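Local coordinates for protein tRNA (cytosine(38)-C(5))-methyltransferase (Schizosaccharomyces pombe, PDB 6FDF) that methylates carbon 5 of cytosine 38 in the anticodon loop of tRNA(Asp), and more weakly of tRNA(Glu), using S-adenosyl-L-methionine as methyl donor, at residues 163-168 and 237-242; 62-66 and 103-108. One frame throughout, in Å; residues are numbered along the deposited sequence. Where two conformers were deposited one is given.

Contacts 1 and 2 lie on opposite sides of the chain's centre, about 30 Å apart between centres and about 14 Å between nearest atoms, and do not touch. Both are partly buried. Contact 2 (62-66 with 103-108) belongs to the cofactor-binding side of the seven-stranded methyltransferase sheet, where a 3-10 turn meets a helix and both border the adenine of S-adenosylhomocysteine. Contact 1 (163-168 with 237-242) joins two irregular loops, one leading into strand 168-175 of that sheet, the other preceding strand 256-258 of the small three-stranded sheet. Its chemistry is mostly polar, with 444 Å² buried; contact 2 buries 293 Å² and adds an aliphatic cluster to asparagine-carbonyl bonding.

Contact 1 (163-168 and 237-242); sequences PNSRSR and SSCCCF
Two direct hydrogen bonds fix the pairing: Arg166 NH1 to Phe242 O at 2.9 Å (158° at the hydrogen) and Ser165 N to Cys239 O at 3.0 Å (162°). Arg166 reaches across with its first three chi angles all t, and its NH2 binds the carbonyls of Gly313 and Ser315. Asn164, chi1 t, adds weak bonds from ND2 to Cys240 O (2.9 Å) and Cys239 SG (3.3 Å), while its OD1 accepts from water 1 at 2.6 Å; the same water accepts from Arg166 NH1 and Phe242 N, each at 3.0 Å. Water 2 links Arg168 NH1 (3.0 Å) to Phe242 O (2.8 Å). Both segments are mostly extended, apart from Pro163, Arg166 and Ser237, but form no regular strand pairing; their end-to-end directions differ by 45°, with CA atoms nearest at Pro163-Ser238 (3.9 Å), Asn164-Cys239 (4.8 Å) and Ser165-Cys241 (5.1 Å). This is loop-to-loop docking between the catalytic methyltransferase domain, where 163-168 leads into strand 168-175, and the region of the small three-stranded sheet, as in the two-domain C5-methyltransferase fold. A CA-H...O contact joins Cys241 CA to Ser165 O at 3.2 Å. Further out, Pro163 CB packs 3.2 Å from Ser237 O, Cys241 SG lies 3.7 Å from Arg166 NH1, and the Phe242 ring, chi1 m, has CE2 3.8 Å from Asn164 ND2 and meets Tyr246 edge-to-face.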
loop_
_atom_site.group_PDB
_atom_site.type_symbol
_atom_site.label_atom_id
_atom_site.label_comp_id
_atom_site.label_asym_id
_atom_site.label_seq_id
_atom_site.Cartn_x
_atom_site.Cartn_y
_atom_site.Cartn_z
ATOM N N PRO A 163 -4.040 -0.247 14.229
ATOM C CA PRO A 163 -5.426 -0.748 14.264
ATOM C C PRO A 163 -6.097 -0.724 12.894
ATOM O O PRO A 163 -7.137 -0.096 12.687
ATOM C CB PRO A 163 -6.090 0.210 15.261
ATOM C CG PRO A 163 -5.356 1.501 15.057
ATOM C CD PRO A 163 -3.922 1.104 14.804
ATOM N N ASN A 164 -5.491 -1.417 11.936
ATOM C CA ASN A 164 -6.096 -1.539 10.619
ATOM C C ASN A 164 -5.682 -2.870 10.012
ATOM O O ASN A 164 -4.522 -3.276 10.115
ATOM C CB ASN A 164 -5.685 -0.371 9.708
ATOM C CG ASN A 164 -6.298 -0.463 8.315
ATOM O OD1 ASN A 164 -5.584 -0.468 7.309
ATOM N ND2 ASN A 164 -7.626 -0.548 8.252
ATOM N N SER A 165 -6.641 -3.536 9.380
ATOM C CA SER A 165 -6.377 -4.752 8.630
ATOM C C SER A 165 -5.981 -4.383 7.209
ATOM O O SER A 165 -6.687 -3.624 6.540
ATOM C CB SER A 165 -7.605 -5.660 8.617
ATOM O OG SER A 165 -8.026 -5.950 9.932
ATOM N N ARG A 166 -4.848 -4.913 6.759
ATOM C CA ARG A 166 -4.448 -4.747 5.368
ATOM C C ARG A 166 -3.421 -5.817 5.024
ATOM O O ARG A 166 -2.233 -5.521 4.855
ATOM C CB ARG A 166 -3.904 -3.333 5.129
ATOM C CG ARG A 166 -3.786 -2.916 3.655
ATOM C CD ARG A 166 -3.403 -1.442 3.534
ATOM N NE ARG A 166 -3.417 -0.982 2.141
ATOM C CZ ARG A 166 -4.527 -0.689 1.468
ATOM N NH1 ARG A 166 -5.710 -0.795 2.062
ATOM N NH2 ARG A 166 -4.457 -0.285 0.204
ATOM N N SER A 167 -3.866 -7.069 4.956
ATOM C CA SER A 167 -2.952 -8.175 4.703
ATOM C C SER A 167 -2.410 -8.071 3.288
ATOM O O SER A 167 -3.171 -7.904 2.327
ATOM C CB SER A 167 -3.649 -9.519 4.915
ATOM O OG SER A 167 -4.022 -9.675 6.273
ATOM N N ARG A 168 -1.091 -8.149 3.162
ATOM C CA ARG A 168 -0.427 -8.040 1.873
ATOM C C ARG A 168 0.702 -9.052 1.800
ATOM O O ARG A 168 1.304 -9.403 2.816
ATOM C CB ARG A 168 0.134 -6.631 1.648
ATOM C CG ARG A 168 -0.934 -5.556 1.560
ATOM C CD ARG A 168 -1.760 -5.788 0.304
ATOM N NE ARG A 168 -2.638 -4.670 -0.023
ATOM C CZ ARG A 168 -3.942 -4.632 0.243
ATOM N NH1 ARG A 168 -4.658 -3.572 -0.123
ATOM N NH2 ARG A 168 -4.529 -5.648 0.864
ATOM N N SER A 237 -9.700 -1.401 18.541
ATOM C CA SER A 237 -8.310 -1.737 18.270
ATOM C C SER A 237 -8.081 -2.215 16.841
ATOM O O SER A 237 -6.965 -2.627 16.511
ATOM C CB SER A 237 -7.820 -2.796 19.262
ATOM O OG SER A 237 -8.613 -3.964 19.185
ATOM N N SER A 238 -9.099 -2.174 15.986
ATOM C CA SER A 238 -8.877 -2.462 14.574
ATOM C C SER A 238 -10.014 -1.872 13.753
ATOM O O SER A 238 -11.033 -1.420 14.285
ATOM C CB SER A 238 -8.750 -3.968 14.307
ATOM O OG SER A 238 -8.209 -4.200 13.009
ATOM N N CYS A 239 -9.822 -1.899 12.438
ATOM C CA CYS A 239 -10.863 -1.568 11.478
ATOM C C CYS A 239 -10.535 -2.300 10.186
ATOM O O CYS A 239 -9.437 -2.837 10.013
ATOM C CB CYS A 239 -10.984 -0.050 11.257
ATOM S SG CYS A 239 -9.531 0.803 10.579
ATOM N N CYS A 240 -11.502 -2.318 9.277
ATOM C CA CYS A 240 -11.399 -3.185 8.115
ATOM C C CYS A 240 -10.546 -2.553 7.020
ATOM O O CYS A 240 -10.173 -1.376 7.059
ATOM C CB CYS A 240 -12.787 -3.539 7.590
ATOM S SG CYS A 240 -13.675 -4.709 8.663
ATOM N N CYS A 241 -10.230 -3.372 6.025
ATOM C CA CYS A 241 -9.358 -2.938 4.946
ATOM C C CYS A 241 -10.043 -1.875 4.093
ATOM O O CYS A 241 -11.199 -2.040 3.691
ATOM C CB CYS A 241 -8.967 -4.148 4.107
ATOM S SG CYS A 241 -7.798 -3.792 2.820
ATOM N N PHE A 242 -9.327 -0.783 3.823
ATOM C CA PHE A 242 -9.823 0.265 2.937
ATOM C C PHE A 242 -9.549 -0.094 1.482
ATOM O O PHE A 242 -8.455 -0.558 1.142
ATOM C CB PHE A 242 -9.152 1.604 3.247
ATOM C CG PHE A 242 -9.514 2.173 4.589
ATOM C CD1 PHE A 242 -10.761 2.734 4.808
ATOM C CD2 PHE A 242 -8.588 2.173 5.627
ATOM C CE1 PHE A 242 -11.094 3.266 6.051
ATOM C CE2 PHE A 242 -8.906 2.709 6.860
ATOM C CZ PHE A 242 -10.165 3.254 7.077
HETATM O O HOH W 1 -6.554 -1.012 4.918
HETATM O O HOH W 2 -7.491 -2.641 -0.482
#

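Contact 2 (62-66 and 103-108); sequences DISTL and QAFLNI. With SAH (S-adenosyl-L-homocysteine), chain E.
Residues 103-108 are helical, and residues 63-65 form a 3-10 turn beside them; the closest CA pair is Ser64-Ala104, 3.7 Å apart. Gln103, poorly ordered, contributes only a marginal contact, its C 4.3 Å from Ser64 CB. Ala104 permits the close approach: its CB is 3.6 Å from Ser64 N, 3.9 Å from Ile63 CG2 and 3.5 Å from SAH N6. The adenine edge is recognised by Asp62 and the first residue of the turn, Ile63, as in class I methyltransferases: SAH N6 donates to Asp62 OD1 (2.9 Å), and Ile63 N donates to SAH N1 (2.9 Å, 179°). Asp62 OD1 also accepts from Ser64 N at 3.0 Å, an Asx turn, consistent with a fixed carboxylate, while Ser64 OG donates to Asp62 OD2 at 2.8 Å. Asn107, chi1 t, points toward the turn; its ND2 donates to Leu66 O (3.0 Å, 173°) and weakly to Ile63 O (3.0 Å). Water 3 bridges Asn107 OD1 and Leu66 O, 2.7 Å from each. Ile108, chi1 m, brings CD1 to 3.7 Å from Ile63 CG2. Around them, Leu16 of strand 11-16 touches Ile63, Leu66 and Ile108, Ile40 of strand 34-41 touches Ile63 and Leu66, and Leu66 also meets Phe71 and Phe74 of helix 68-74.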
loop_
_atom_site.group_PDB
_atom_site.type_symbol
_atom_site.label_atom_id
_atom_site.label_comp_id
_atom_site.label_asym_id
_atom_site.label_seq_id
_atom_site.Cartn_x
_atom_site.Cartn_y
_atom_site.Cartn_z
ATOM N N ASP A 62 4.227 3.752 -19.384
ATOM C CA ASP A 62 3.660 2.410 -19.293
ATOM C C ASP A 62 4.796 1.433 -19.015
ATOM O O ASP A 62 5.666 1.225 -19.868
ATOM C CB ASP A 62 2.924 2.068 -20.588
ATOM C CG ASP A 62 2.322 0.671 -20.586
ATOM O OD1 ASP A 62 2.422 -0.051 -19.569
ATOM O OD2 ASP A 62 1.743 0.292 -21.625
ATOM N N ILE A 63 4.783 0.819 -17.829
ATOM C CA ILE A 63 5.859 -0.084 -17.429
ATOM C C ILE A 63 5.995 -1.263 -18.383
ATOM O O ILE A 63 7.083 -1.834 -18.515
ATOM C CB ILE A 63 5.613 -0.511 -15.964
ATOM C CG1 ILE A 63 5.968 0.659 -15.042
ATOM C CG2 ILE A 63 6.402 -1.769 -15.579
ATOM C CD1 ILE A 63 5.502 0.508 -13.614
ATOM N N SER A 64 4.930 -1.611 -19.103
ATOM C CA SER A 64 5.031 -2.687 -20.078
ATOM C C SER A 64 5.882 -2.318 -21.289
ATOM O O SER A 64 6.242 -3.214 -22.062
ATOM C CB SER A 64 3.642 -3.091 -20.554
ATOM O OG SER A 64 3.143 -2.125 -21.465
ATOM N N THR A 65 6.226 -1.041 -21.470
ATOM C CA THR A 65 7.061 -0.616 -22.584
ATOM C C THR A 65 8.512 -0.398 -22.188
ATOM O O THR A 65 9.330 -0.071 -23.055
ATOM C CB THR A 65 6.511 0.669 -23.223
ATOM O OG1 THR A 65 6.733 1.784 -22.346
ATOM C CG2 THR A 65 5.024 0.534 -23.509
ATOM N N LEU A 66 8.853 -0.574 -20.911
ATOM C CA LEU A 66 10.233 -0.405 -20.485
ATOM C C LEU A 66 11.124 -1.454 -21.137
ATOM O O LEU A 66 10.751 -2.621 -21.265
ATOM C CB LEU A 66 10.326 -0.512 -18.960
ATOM C CG LEU A 66 9.881 0.710 -18.158
ATOM C CD1 LEU A 66 9.768 0.350 -16.675
ATOM C CD2 LEU A 66 10.860 1.852 -18.363
ATOM N N GLN A 103 0.694 -7.497 -17.991
ATOM C CA GLN A 103 1.754 -7.652 -18.969
ATOM C C GLN A 103 2.953 -6.839 -18.525
ATOM O O GLN A 103 4.100 -7.212 -18.795
ATOM C CB GLN A 103 1.257 -7.209 -20.347
ATOM C CG GLN A 103 2.317 -7.150 -21.433
ATOM C CD GLN A 103 1.736 -7.356 -22.824
ATOM O OE1 GLN A 103 1.538 -6.399 -23.574
ATOM N NE2 GLN A 103 1.451 -8.607 -23.169
ATOM N N ALA A 104 2.689 -5.697 -17.882
ATOM C CA ALA A 104 3.760 -4.867 -17.347
ATOM C C ALA A 104 4.621 -5.633 -16.348
ATOM O O ALA A 104 5.851 -5.525 -16.384
ATOM C CB ALA A 104 3.172 -3.623 -16.682
ATOM N N PHE A 105 4.011 -6.410 -15.444
ATOM C CA PHE A 105 4.850 -7.155 -14.506
ATOM C C PHE A 105 5.640 -8.235 -15.232
ATOM O O PHE A 105 6.828 -8.434 -14.955
ATOM C CB PHE A 105 4.003 -7.763 -13.385
ATOM C CG PHE A 105 4.807 -8.552 -12.372
ATOM C CD1 PHE A 105 5.746 -7.923 -11.567
ATOM C CD2 PHE A 105 4.611 -9.919 -12.224
ATOM C CE1 PHE A 105 6.485 -8.638 -10.645
ATOM C CE2 PHE A 105 5.340 -10.646 -11.294
ATOM C CZ PHE A 105 6.279 -10.003 -10.501
ATOM N N LEU A 106 5.014 -8.903 -16.204
ATOM C CA LEU A 106 5.729 -9.924 -16.956
ATOM C C LEU A 106 6.808 -9.293 -17.825
ATOM O O LEU A 106 7.851 -9.913 -18.069
ATOM C CB LEU A 106 4.755 -10.739 -17.803
ATOM C CG LEU A 106 3.652 -11.423 -16.990
ATOM C CD1 LEU A 106 2.726 -12.239 -17.885
ATOM C CD2 LEU A 106 4.259 -12.287 -15.889
ATOM N N ASN A 107 6.587 -8.054 -18.272
ATOM C CA ASN A 107 7.630 -7.351 -19.009
ATOM C C ASN A 107 8.848 -7.112 -18.127
ATOM O O ASN A 107 9.986 -7.294 -18.576
ATOM C CB ASN A 107 7.097 -6.029 -19.564
ATOM C CG ASN A 107 8.142 -5.278 -20.375
ATOM O OD1 ASN A 107 8.596 -5.754 -21.415
ATOM N ND2 ASN A 107 8.526 -4.096 -19.900
ATOM N N ILE A 108 8.633 -6.720 -16.866
ATOM C CA ILE A 108 9.762 -6.557 -15.952
ATOM C C ILE A 108 10.538 -7.864 -15.857
ATOM O O ILE A 108 11.771 -7.883 -15.938
ATOM C CB ILE A 108 9.286 -6.084 -14.567
ATOM C CG1 ILE A 108 8.674 -4.683 -14.652
ATOM C CG2 ILE A 108 10.450 -6.070 -13.578
ATOM C CD1 ILE A 108 7.931 -4.275 -13.391
HETATM N N SAH E . 2.494 1.584 -4.333
HETATM C CA SAH E . 1.888 2.845 -4.699
HETATM C CB SAH E . 0.585 2.642 -5.477
HETATM C CG SAH E . 0.575 1.306 -6.217
HETATM S SD SAH E . -1.026 0.878 -6.832
HETATM C C SAH E . 1.656 3.674 -3.476
HETATM O O SAH E . 2.068 3.236 -2.379
HETATM O OXT SAH E . 1.072 4.770 -3.618
HETATM C "C5'" SAH E . -0.480 0.399 -8.433
HETATM C "C4'" SAH E . -0.079 1.645 -9.223
HETATM O "O4'" SAH E . 0.515 1.204 -10.430
HETATM C "C3'" SAH E . -1.260 2.548 -9.581
HETATM O "O3'" SAH E . -0.974 3.893 -9.202
HETATM C "C2'" SAH E . -1.337 2.484 -11.109
HETATM O "O2'" SAH E . -1.628 3.761 -11.687
HETATM C "C1'" SAH E . 0.065 2.025 -11.492
HETATM N N9 SAH E . 0.125 1.190 -12.710
HETATM C C8 SAH E . -0.660 0.139 -13.025
HETATM N N7 SAH E . -0.302 -0.381 -14.224
HETATM C C5 SAH E . 0.732 0.339 -14.702
HETATM C C6 SAH E . 1.583 0.323 -15.909
HETATM N N6 SAH E . 1.391 -0.598 -16.879
HETATM N N1 SAH E . 2.551 1.266 -15.997
HETATM C C2 SAH E . 2.750 2.186 -15.036
HETATM N N3 SAH E . 2.014 2.258 -13.912
HETATM C C4 SAH E . 1.001 1.378 -13.699
HETATM O O HOH W 3 9.898 -4.225 -23.202
#